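Local coordinates for protein carboxynorspermidine decarboxylase (Campylobacter jejuni subsp. jejuni 81116, PDB 3N29) that probably decarboxylates carboxynorspermidine to norspermidine, using pyridoxal 5'-phosphate as cofactor, at residues 374-377 / 378-382. Sequence-based numbering, arbitrary orientation.
Sequences DQIH and YTIVK. With NSD (N-(3-aminopropyl)propane-1,3-diamine), chain D; PLP (pyridoxal-5'-phosphate), chain C; GOL (glycerol), chain E.
The active-site loop between strands 369-372 and 393-397, where the sheet domain meets the cofactor barrel, turns sharply between H377 and Y378, whose rings lie near each other through CD2 of H377 and CD2 of Y378, 3.8 Å apart and edge to edge. Just behind them the turn is tied by T379: its OG1 donates to the backbone O of Q375 at 2.6 Å, arriving from above the carbonyl plane, 56° out of it. Threonine suits this place because it pairs a hydroxyl, set by chi1 of 44° to face back along the chain, with a methyl beside which its side chain and that of Q375 cross at about a right angle. A water fills the bend, donating to O of I376 at 2.7 Å and accepting from N of T379 and N of V381, so buried backbone polar groups are satisfied. Alongside, CG2 of I376 meets CD1 of I380 at 4.1 Å, an apolar pair beside Y47. From this turn Y378 reaches the cofactor: its OH donates to O1P of pyridoxal phosphate at 2.6 Å, and its ring carbon CZ lies 3.2 Å from C1 of norspermidine. K382, bent at chi3 and chi4, forms salt bridges with D308 and with E303 of the second subunit. A tyrosine hydrogen-bonded to the cofactor phosphate from a sheet-domain loop, at a site bordered by both subunits, is characteristic of the beta/alpha-barrel-fold basic amino acid decarboxylases.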
loop_
_atom_site.group_PDB
_atom_site.type_symbol
_atom_site.label_atom_id
_atom_site.label_comp_id
_atom_site.label_asym_id
_atom_site.label_seq_id
_atom_site.Cartn_x
_atom_site.Cartn_y
_atom_site.Cartn_z
ATOM N N ASP A 374 -12.863 0.040 13.552
ATOM C CA ASP A 374 -11.477 0.199 14.021
ATOM C C ASP A 374 -10.509 0.335 12.901
ATOM O O ASP A 374 -9.579 -0.488 12.725
ATOM C CB ASP A 374 -11.069 -0.945 14.946
ATOM C CG ASP A 374 -9.745 -0.687 15.642
ATOM O OD1 ASP A 374 -9.392 0.525 15.820
ATOM O OD2 ASP A 374 -9.094 -1.704 16.062
ATOM N N GLN A 375 -10.709 1.376 12.116
ATOM C CA GLN A 375 -9.950 1.608 10.922
ATOM C C GLN A 375 -9.215 2.957 10.849
ATOM O O GLN A 375 -8.986 3.470 9.745
ATOM C CB GLN A 375 -10.841 1.411 9.695
ATOM C CG GLN A 375 -11.389 -0.036 9.515
ATOM C CD GLN A 375 -10.344 -1.040 9.295
ATOM O OE1 GLN A 375 -10.460 -2.202 9.730
ATOM N NE2 GLN A 375 -9.273 -0.616 8.745
ATOM N N ILE A 376 -8.814 3.502 11.969
ATOM C CA ILE A 376 -8.074 4.748 11.953
ATOM C C ILE A 376 -6.572 4.537 12.089
ATOM O O ILE A 376 -5.824 5.360 11.600
ATOM C CB ILE A 376 -8.577 5.818 13.012
ATOM C CG1 ILE A 376 -10.087 5.953 12.925
ATOM C CG2 ILE A 376 -7.881 7.153 12.737
ATOM C CD1 ILE A 376 -10.652 6.547 11.595
ATOM N N HIS A 377 -6.124 3.452 12.736
ATOM C CA HIS A 377 -4.654 3.227 12.961
ATOM C C HIS A 377 -4.141 2.247 11.916
ATOM O O HIS A 377 -4.898 1.361 11.513
ATOM C CB HIS A 377 -4.415 2.724 14.385
ATOM C CG HIS A 377 -5.001 1.367 14.678
ATOM N ND1 HIS A 377 -6.259 1.177 15.194
ATOM C CD2 HIS A 377 -4.456 0.128 14.561
ATOM C CE1 HIS A 377 -6.471 -0.120 15.378
ATOM N NE2 HIS A 377 -5.403 -0.776 14.953
ATOM N N TYR A 378 -2.954 2.505 11.344
ATOM C CA TYR A 378 -2.305 1.626 10.322
ATOM C C TYR A 378 -3.224 1.428 9.131
ATOM O O TYR A 378 -3.317 0.328 8.554
ATOM C CB TYR A 378 -1.858 0.274 10.961
ATOM C CG TYR A 378 -0.721 0.492 11.943
ATOM C CD1 TYR A 378 0.604 0.604 11.486
ATOM C CD2 TYR A 378 -0.941 0.614 13.295
ATOM C CE1 TYR A 378 1.624 0.789 12.295
ATOM C CE2 TYR A 378 0.107 0.860 14.174
ATOM C CZ TYR A 378 1.399 0.952 13.657
ATOM O OH TYR A 378 2.429 1.143 14.486
ATOM N N THR A 379 -3.946 2.502 8.773
ATOM C CA THR A 379 -4.809 2.462 7.607
ATOM C C THR A 379 -4.477 3.653 6.705
ATOM O O THR A 379 -3.782 3.549 5.686
ATOM C CB THR A 379 -6.327 2.544 7.984
ATOM O OG1 THR A 379 -6.524 3.579 9.010
ATOM C CG2 THR A 379 -6.808 1.162 8.474
ATOM N N ILE A 380 -5.007 4.794 7.107
ATOM C CA ILE A 380 -4.806 6.073 6.405
ATOM C C ILE A 380 -3.341 6.299 6.066
ATOM O O ILE A 380 -2.998 6.629 4.916
ATOM C CB ILE A 380 -5.347 7.247 7.234
ATOM C CG1 ILE A 380 -6.851 7.054 7.515
ATOM C CG2 ILE A 380 -5.120 8.581 6.515
ATOM C CD1 ILE A 380 -7.335 7.856 8.738
ATOM N N VAL A 381 -2.478 6.091 7.061
ATOM C CA VAL A 381 -1.031 6.312 6.910
ATOM C C VAL A 381 -0.394 5.451 5.833
ATOM O O VAL A 381 0.752 5.737 5.453
ATOM C CB VAL A 381 -0.281 6.044 8.256
ATOM C CG1 VAL A 381 -0.739 7.114 9.340
ATOM C CG2 VAL A 381 -0.505 4.592 8.782
ATOM N N LYS A 382 -1.077 4.427 5.360
ATOM C CA LYS A 382 -0.466 3.553 4.399
ATOM C C LYS A 382 -1.396 3.196 3.272
ATOM O O LYS A 382 -1.231 2.138 2.609
ATOM C CB LYS A 382 0.102 2.302 5.057
ATOM C CG LYS A 382 -0.911 1.383 5.686
ATOM C CD LYS A 382 -0.138 0.481 6.766
ATOM C CE LYS A 382 1.154 -0.250 6.332
ATOM N NZ LYS A 382 0.945 -1.478 5.487
HETATM C C1 NSD D . 1.798 -1.898 15.071
HETATM N N1 NSD D . 1.001 -2.263 16.206
HETATM C C2 NSD D . 2.816 -2.928 14.716
HETATM N N2 NSD D . 3.828 -2.203 12.676
HETATM C C3 NSD D . 3.952 -2.384 13.925
HETATM N N3 NSD D . 0.787 -1.744 9.554
HETATM C C4 NSD D . 2.805 -2.460 11.974
HETATM C C5 NSD D . 2.925 -2.125 10.514
HETATM C C6 NSD D . 1.803 -2.734 9.711
HETATM N N1 PLP C . 8.435 3.284 18.319
HETATM C C2 PLP C . 9.079 2.697 17.266
HETATM C C2A PLP C . 10.575 2.833 17.127
HETATM C C3 PLP C . 8.293 2.004 16.294
HETATM O O3 PLP C . 8.924 1.408 15.200
HETATM C C4 PLP C . 6.894 1.918 16.428
HETATM C C4A PLP C . 6.075 1.212 15.356
HETATM C C5 PLP C . 6.270 2.486 17.550
HETATM C C6 PLP C . 7.083 3.168 18.480
HETATM C C5A PLP C . 4.775 2.415 17.755
HETATM O O4P PLP C . 4.306 1.091 17.714
HETATM P P PLP C . 2.798 0.726 17.993
HETATM O O1P PLP C . 1.968 1.564 17.039
HETATM O O2P PLP C . 2.482 1.119 19.457
HETATM O O3P PLP C . 2.647 -0.722 17.864
HETATM C C1 GOL E . -4.309 -2.841 11.622
HETATM O O1 GOL E . -3.084 -3.019 10.974
HETATM C C2 GOL E . -4.851 -1.512 11.179
HETATM O O2 GOL E . -4.484 -1.640 9.741
HETATM C C3 GOL E . -6.339 -1.397 11.038
HETATM O O3 GOL E . -6.830 -0.638 12.069
HETATM O O HOH W 1 -3.664 5.354 10.038
#